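Local structure of Sensory/regulatory protein rpfC (Xanthomonas campestris pv. campestris, 3M6M) at residues Asp52-Glu56 against Glu57-Ala61; Ala98-Pro102 against Glu103-Ala107; Lys119-Ala123 against Ala124-Asp128. The protein probably acts as the phosphoryl-accepting receiver domain of a sensory histidine kinase in two-component signalling. All coordinates share one frame; numbering follows the deposited sequence.

Contact 1 of 3, residues Asp52-Glu56 against Glu57-Ala61; sequences DAMAE and EDYDA
Y59 keeps CG anti to its carbonyl carbon (chi1 -62°), and with the ring plane turned about perpendicular to the CA-CB-CG plane (chi2 -89°) it presents an edge, not a face, to the last turn of helix 47-56. The carbonyl oxygen of A53 lies in the plane of the ring at this edge, 3.6 Å from Y59 CE2. That oxygen is also gripped by two backbone donors: E57 N, 2.9 Å from A53 O and nearly in line with the carbonyl, and E56 N, three residues on, 3.1 Å from the same A53 O. M54 adds a CA-H...O contact, its CA lying 3.4 Å from E57 O, while M54 CG skims Y59 CD2 at 4.4 Å. On the outer side E56 and E57 run side by side in the same direction, their carboxylate planes 65° apart and E56 OE2 3.7 Å from E57 OE1. R16 forms a long, weak ion pair with E57 OE2 and may offset a little of this like charge. The arrangement is the exit from a helix of the receiver fold, where the chain straightens toward a central strand. A53, M54 and Y59 all pack on L18 of strand 16-20, M54 also meets M88 and T91, and A61 enters strand 61-65 with backbone hydrogen bonding to L18.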
loop_
_atom_site.group_PDB
_atom_site.type_symbol
_atom_site.label_atom_id
_atom_site.label_comp_id
_atom_site.label_asym_id
_atom_site.label_seq_id
_atom_site.Cartn_x
_atom_site.Cartn_y
_atom_site.Cartn_z
ATOM N N ASP D 52 -1.777 21.307 35.081
ATOM C CA ASP D 52 -2.619 22.297 35.759
ATOM C C ASP D 52 -1.872 23.608 36.037
ATOM O O ASP D 52 -2.444 24.696 35.911
ATOM C CB ASP D 52 -3.185 21.726 37.066
ATOM C CG ASP D 52 -4.333 20.744 36.840
ATOM O OD1 ASP D 52 -4.830 20.630 35.696
ATOM O OD2 ASP D 52 -4.746 20.088 37.820
ATOM N N ALA D 53 -0.597 23.493 36.409
ATOM C CA ALA D 53 0.247 24.655 36.691
ATOM C C ALA D 53 0.577 25.462 35.434
ATOM O O ALA D 53 0.616 26.694 35.475
ATOM C CB ALA D 53 1.528 24.221 37.400
ATOM N N MET D 54 0.801 24.759 34.323
ATOM C CA MET D 54 1.177 25.381 33.050
ATOM C C MET D 54 0.045 26.205 32.439
ATOM O O MET D 54 0.288 27.113 31.641
ATOM C CB MET D 54 1.648 24.322 32.053
ATOM C CG MET D 54 3.018 23.745 32.361
ATOM S SD MET D 54 3.415 22.272 31.396
ATOM C CE MET D 54 3.932 23.005 29.853
ATOM N N ALA D 55 -1.187 25.877 32.820
ATOM C CA ALA D 55 -2.362 26.612 32.375
ATOM C C ALA D 55 -2.585 27.878 33.203
ATOM O O ALA D 55 -3.230 28.824 32.742
ATOM C CB ALA D 55 -3.591 25.719 32.425
ATOM N N GLU D 56 -2.049 27.889 34.422
ATOM C CA GLU D 56 -2.198 29.027 35.328
ATOM C C GLU D 56 -1.066 30.040 35.140
ATOM O O GLU D 56 -1.299 31.251 35.161
ATOM C CB GLU D 56 -2.269 28.549 36.785
ATOM C CG GLU D 56 -3.053 29.477 37.716
ATOM C CD GLU D 56 -2.178 30.504 38.425
ATOM O OE1 GLU D 56 -1.373 30.103 39.297
ATOM O OE2 GLU D 56 -2.307 31.711 38.124
ATOM N N GLU D 57 0.154 29.534 34.958
ATOM C CA GLU D 57 1.331 30.376 34.738
ATOM C C GLU D 57 2.212 29.823 33.618
ATOM O O GLU D 57 2.123 28.646 33.271
ATOM C CB GLU D 57 2.147 30.522 36.031
ATOM C CG GLU D 57 1.577 31.521 37.040
ATOM C CD GLU D 57 1.540 32.952 36.514
ATOM O OE1 GLU D 57 0.489 33.612 36.662
ATOM O OE2 GLU D 57 2.555 33.417 35.952
ATOM N N ASP D 58 3.062 30.682 33.061
ATOM C CA ASP D 58 3.991 30.289 32.004
ATOM C C ASP D 58 5.389 30.022 32.564
ATOM O O ASP D 58 5.868 30.749 33.437
ATOM C CB ASP D 58 4.042 31.361 30.911
ATOM C CG ASP D 58 2.699 31.560 30.221
ATOM O OD1 ASP D 58 2.173 32.693 30.261
ATOM O OD2 ASP D 58 2.165 30.586 29.645
ATOM N N TYR D 59 6.031 28.975 32.051
ATOM C CA TYR D 59 7.351 28.554 32.525
ATOM C C TYR D 59 8.353 28.434 31.380
ATOM O O TYR D 59 7.980 28.144 30.240
ATOM C CB TYR D 59 7.249 27.228 33.291
ATOM C CG TYR D 59 6.390 27.306 34.535
ATOM C CD1 TYR D 59 6.944 27.662 35.767
ATOM C CD2 TYR D 59 5.022 27.035 34.479
ATOM C CE1 TYR D 59 6.155 27.740 36.912
ATOM C CE2 TYR D 59 4.226 27.112 35.617
ATOM C CZ TYR D 59 4.798 27.463 36.828
ATOM O OH TYR D 59 4.012 27.540 37.953
ATOM N N ASP D 60 9.627 28.662 31.692
ATOM C CA ASP D 60 10.689 28.611 30.689
ATOM C C ASP D 60 11.065 27.182 30.305
ATOM O O ASP D 60 11.433 26.923 29.160
ATOM C CB ASP D 60 11.921 29.386 31.164
ATOM C CG ASP D 60 11.714 30.892 31.132
ATOM O OD1 ASP D 60 11.157 31.402 30.134
ATOM O OD2 ASP D 60 12.116 31.569 32.102
ATOM N N ALA D 61 10.967 26.267 31.268
ATOM C CA ALA D 61 11.285 24.858 31.052
ATOM C C ALA D 61 10.635 23.981 32.116
ATOM O O ALA D 61 10.456 24.408 33.259
ATOM C CB ALA D 61 12.798 24.642 31.039
#

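Contact 2 of 3, residues Ala98-Pro102 against Glu103-Ala107; sequences ADVTP and EAIRA
T101 occupies the N-cap position of helix 102-110, touching E103 and A104, yet its side chain makes no capping bond: the hydroxyl is given to D99 instead. The motif is an Asx turn leading into a helix, in the loop that follows strand 93-97 of the receiver fold. D99 OD2 takes two hydrogen bonds from T101. The hydroxyl OG1 of T101 gives one at 2.9 Å, nearly in line with the C-O bond of D99 OD2, and T101 N gives the other at 3.2 Å to the same D99 OD2, approaching from 38° above the carboxylate plane. Two donors on one oxygen restrict the rotation of the carboxylate, whose CG stands anti to the D99 backbone N (chi1 -171°). Its other oxygen, D99 OD1, rests on the methyl group A104 CB at 3.5 Å. The methyl branch of T101 goes the other way, CG2 crossing the E103 side chain 3.7 Å from E103 CB. The polar end of E103 is held from outside, OE1 pairing with a basic side chain on the chain of another protein. D99 also touches H67 of the magnesium site and its backbone O accepts from S97 OG; its side chain is about 9 Å from the bound magnesium ion. In receiver domains this loop is a region that commonly shifts on activation. The helix itself starts with T101 O, which receives I105 N in its carbonyl plane at 3.0 Å and a weak bond from A104 N. R106 N follows with a bond to P102 O of 2.8 Å. I105 folds back along the entering chain, its CD1 lying 3.3 Å from V100 O.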
loop_
_atom_site.group_PDB
_atom_site.type_symbol
_atom_site.label_atom_id
_atom_site.label_comp_id
_atom_site.label_asym_id
_atom_site.label_seq_id
_atom_site.Cartn_x
_atom_site.Cartn_y
_atom_site.Cartn_z
ATOM N N ALA D 98 15.815 7.056 36.561
ATOM C CA ALA D 98 16.860 6.062 36.784
ATOM C C ALA D 98 16.823 5.030 35.656
ATOM O O ALA D 98 17.758 4.246 35.484
ATOM C CB ALA D 98 16.677 5.392 38.132
ATOM N N ASP D 99 15.724 5.045 34.902
ATOM C CA ASP D 99 15.576 4.265 33.678
ATOM C C ASP D 99 16.319 4.973 32.549
ATOM O O ASP D 99 15.964 6.088 32.160
ATOM C CB ASP D 99 14.090 4.117 33.324
ATOM C CG ASP D 99 13.837 3.126 32.190
ATOM O OD1 ASP D 99 12.658 2.955 31.815
ATOM O OD2 ASP D 99 14.796 2.516 31.671
ATOM N N VAL D 100 17.354 4.316 32.034
ATOM C CA VAL D 100 18.194 4.886 30.984
ATOM C C VAL D 100 18.243 3.952 29.761
ATOM O O VAL D 100 19.130 4.055 28.906
ATOM C CB VAL D 100 19.613 5.252 31.540
ATOM C CG1 VAL D 100 20.483 4.005 31.746
ATOM C CG2 VAL D 100 20.307 6.291 30.656
ATOM N N THR D 101 17.267 3.047 29.686
ATOM C CA THR D 101 17.141 2.106 28.573
ATOM C C THR D 101 16.772 2.866 27.298
ATOM O O THR D 101 15.892 3.730 27.335
ATOM C CB THR D 101 16.069 1.024 28.873
ATOM O OG1 THR D 101 16.267 0.499 30.191
ATOM C CG2 THR D 101 16.141 -0.128 27.870
ATOM N N PRO D 102 17.454 2.558 26.170
ATOM C CA PRO D 102 17.147 3.169 24.871
ATOM C C PRO D 102 15.668 3.045 24.519
ATOM O O PRO D 102 15.122 3.895 23.813
ATOM C CB PRO D 102 17.984 2.344 23.890
ATOM C CG PRO D 102 19.133 1.875 24.689
ATOM C CD PRO D 102 18.606 1.637 26.076
ATOM N N GLU D 103 15.041 1.983 25.020
ATOM C CA GLU D 103 13.614 1.745 24.878
ATOM C C GLU D 103 12.822 2.944 25.411
ATOM O O GLU D 103 11.922 3.452 24.735
ATOM C CB GLU D 103 13.244 0.469 25.640
ATOM C CG GLU D 103 12.090 -0.334 25.059
ATOM C CD GLU D 103 12.367 -0.892 23.672
ATOM O OE1 GLU D 103 11.465 -0.799 22.814
ATOM O OE2 GLU D 103 13.473 -1.426 23.437
ATOM N N ALA D 104 13.187 3.404 26.608
ATOM C CA ALA D 104 12.542 4.553 27.244
ATOM C C ALA D 104 12.978 5.896 26.650
ATOM O O ALA D 104 12.185 6.843 26.604
ATOM C CB ALA D 104 12.781 4.533 28.749
ATOM N N ILE D 105 14.232 5.978 26.203
ATOM C CA ILE D 105 14.764 7.204 25.596
ATOM C C ILE D 105 14.117 7.466 24.233
ATOM O O ILE D 105 13.780 8.609 23.912
ATOM C CB ILE D 105 16.312 7.180 25.460
ATOM C CG1 ILE D 105 16.972 6.818 26.795
ATOM C CG2 ILE D 105 16.832 8.534 24.974
ATOM C CD1 ILE D 105 18.429 6.391 26.678
ATOM N N ARG D 106 13.939 6.403 23.447
ATOM C CA ARG D 106 13.285 6.485 22.140
ATOM C C ARG D 106 11.856 7.014 22.267
ATOM O O ARG D 106 11.465 7.927 21.538
ATOM C CB ARG D 106 13.295 5.118 21.445
ATOM C CG ARG D 106 12.680 5.100 20.049
ATOM C CD ARG D 106 12.763 3.708 19.435
ATOM N NE ARG D 106 12.007 3.608 18.188
ATOM C CZ ARG D 106 10.744 3.194 18.097
ATOM N NH1 ARG D 106 10.072 2.830 19.183
ATOM N NH2 ARG D 106 10.150 3.141 16.912
ATOM N N ALA D 107 11.098 6.447 23.204
ATOM C CA ALA D 107 9.708 6.840 23.444
ATOM C C ALA D 107 9.556 8.336 23.722
ATOM O O ALA D 107 8.680 8.992 23.154
ATOM C CB ALA D 107 9.120 6.027 24.582
#

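Contact 3 of 3, residues Lys119-Ala123 against Ala124-Asp128; sequences KPVVA and AKLLD
The flat groups where V122 and A123 meet L126 and L127 are peptide units, and their carbonyl oxygens are used differently. L126 N reaches V122 O almost in line with the C=O bond, at 2.9 Å, whereas L127 N comes to A123 O at 3.1 Å from a direction tilted 31° off the carbonyl plane. Beside that second bond the L127 side chain lies along the same oxygen, with L127 CG 3.4 Å from A123 O. V122 is the N-cap residue of helix 123-133, so these are the opening i to i+4 bonds of the final helix. The apolar contact is made by V121 and L126, whose side chains cross at about a right angle. V121 holds CG2 anti to its backbone N, with CG1 taking the place between N and carbonyl carbon (chi1 73°); this carries CG2 to 3.7 Å from L126 CB and 3.8 Å from L126 CD2. Next to this, V122 CB lies 4.1 Å from K125 CB, and the K125 chain then bends at chi2 and leads off. Just upstream, K119 precedes a cis proline, P120, as is usual in receiver domains, and its NZ forms salt bridges with D21 and with the magnesium ligand D65. V121 and L126 both pack against L33 of helix 24-35, and V121 also meets L30 and L96. The chemistry is therefore divided: backbone bonds engage the carbonyls of V122 and A123, while the apolar pair V121 and L126 packs the helix start against helix 24-35.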
loop_
_atom_site.group_PDB
_atom_site.type_symbol
_atom_site.label_atom_id
_atom_site.label_comp_id
_atom_site.label_asym_id
_atom_site.label_seq_id
_atom_site.Cartn_x
_atom_site.Cartn_y
_atom_site.Cartn_z
ATOM N N LYS D 119 19.149 9.996 36.317
ATOM C CA LYS D 119 19.028 10.200 37.755
ATOM C C LYS D 119 19.931 9.197 38.491
ATOM O O LYS D 119 20.024 8.039 38.072
ATOM C CB LYS D 119 17.572 10.029 38.187
ATOM C CG LYS D 119 16.714 11.274 38.041
ATOM C CD LYS D 119 15.235 10.973 38.275
ATOM C CE LYS D 119 14.858 10.973 39.748
ATOM N NZ LYS D 119 13.429 10.600 39.933
ATOM N N PRO D 120 20.605 9.628 39.582
ATOM C CA PRO D 120 20.609 10.971 40.176
ATOM C C PRO D 120 21.214 12.009 39.240
ATOM O O PRO D 120 22.199 11.727 38.551
ATOM C CB PRO D 120 21.478 10.804 41.429
ATOM C CG PRO D 120 22.319 9.615 41.156
ATOM C CD PRO D 120 21.459 8.700 40.345
ATOM N N VAL D 121 20.617 13.195 39.220
ATOM C CA VAL D 121 20.981 14.222 38.248
ATOM C C VAL D 121 22.346 14.859 38.537
ATOM O O VAL D 121 22.656 15.215 39.677
ATOM C CB VAL D 121 19.854 15.291 38.092
ATOM C CG1 VAL D 121 19.782 16.222 39.307
ATOM C CG2 VAL D 121 20.031 16.080 36.803
ATOM N N VAL D 122 23.164 14.966 37.492
ATOM C CA VAL D 122 24.424 15.695 37.563
ATOM C C VAL D 122 24.111 17.176 37.365
ATOM O O VAL D 122 23.560 17.569 36.330
ATOM C CB VAL D 122 25.451 15.203 36.503
ATOM C CG1 VAL D 122 26.801 15.890 36.695
ATOM C CG2 VAL D 122 25.618 13.687 36.567
ATOM N N ALA D 123 24.455 17.984 38.367
ATOM C CA ALA D 123 24.173 19.422 38.362
ATOM C C ALA D 123 24.777 20.149 37.158
ATOM O O ALA D 123 24.151 21.046 36.591
ATOM C CB ALA D 123 24.643 20.060 39.665
ATOM N N ALA D 124 25.988 19.748 36.773
ATOM C CA ALA D 124 26.679 20.325 35.620
ATOM C C ALA D 124 25.960 20.022 34.303
ATOM O O ALA D 124 25.798 20.912 33.468
ATOM C CB ALA D 124 28.123 19.841 35.568
ATOM N N LYS D 125 25.531 18.772 34.130
ATOM C CA LYS D 125 24.823 18.344 32.917
ATOM C C LYS D 125 23.400 18.883 32.815
ATOM O O LYS D 125 22.895 19.090 31.712
ATOM C CB LYS D 125 24.823 16.814 32.782
ATOM C CG LYS D 125 25.636 16.279 31.602
ATOM C CD LYS D 125 27.140 16.478 31.783
ATOM C CE LYS D 125 27.903 16.127 30.515
ATOM N NZ LYS D 125 29.358 16.412 30.652
ATOM N N LEU D 126 22.759 19.102 33.960
ATOM C CA LEU D 126 21.409 19.657 33.989
ATOM C C LEU D 126 21.418 21.141 33.622
ATOM O O LEU D 126 20.663 21.567 32.747
ATOM C CB LEU D 126 20.753 19.437 35.360
ATOM C CG LEU D 126 19.283 19.832 35.553
ATOM C CD1 LEU D 126 18.348 18.980 34.704
ATOM C CD2 LEU D 126 18.889 19.739 37.019
ATOM N N LEU D 127 22.284 21.912 34.279
ATOM C CA LEU D 127 22.358 23.363 34.077
ATOM C C LEU D 127 22.844 23.765 32.683
ATOM O O LEU D 127 22.415 24.790 32.149
ATOM C CB LEU D 127 23.226 24.018 35.157
ATOM C CG LEU D 127 22.662 24.072 36.583
ATOM C CD1 LEU D 127 23.773 24.324 37.594
ATOM C CD2 LEU D 127 21.559 25.118 36.719
ATOM N N ASP D 128 23.734 22.960 32.105
ATOM C CA ASP D 128 24.244 23.203 30.752
ATOM C C ASP D 128 23.190 22.935 29.680
ATOM O O ASP D 128 23.124 23.647 28.674
ATOM C CB ASP D 128 25.500 22.367 30.483
ATOM C CG ASP D 128 26.746 22.950 31.132
ATOM O OD1 ASP D 128 26.647 23.522 32.239
ATOM O OD2 ASP D 128 27.834 22.829 30.531
#

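From the N terminus the three contacts follow in series, none nested in or crossing another. Contact 1 closes the turn from helix 47-56 into strand 61-65, the central strand of the parallel sheet. Contact 2 closes the loop from strand 93-97 into helix 102-110, and contact 3 the loop from strand 115-118 into helix 123-133. Contact 1 lies on the opposite side of the chain's centre from both, its centre about 26 Å from that of contact 2 and 22 Å from that of contact 3. Contacts 2 and 3 touch where their loops leave adjacent strands, A98 N lying 3.8 Å from K119 CB, on the magnesium-bearing side.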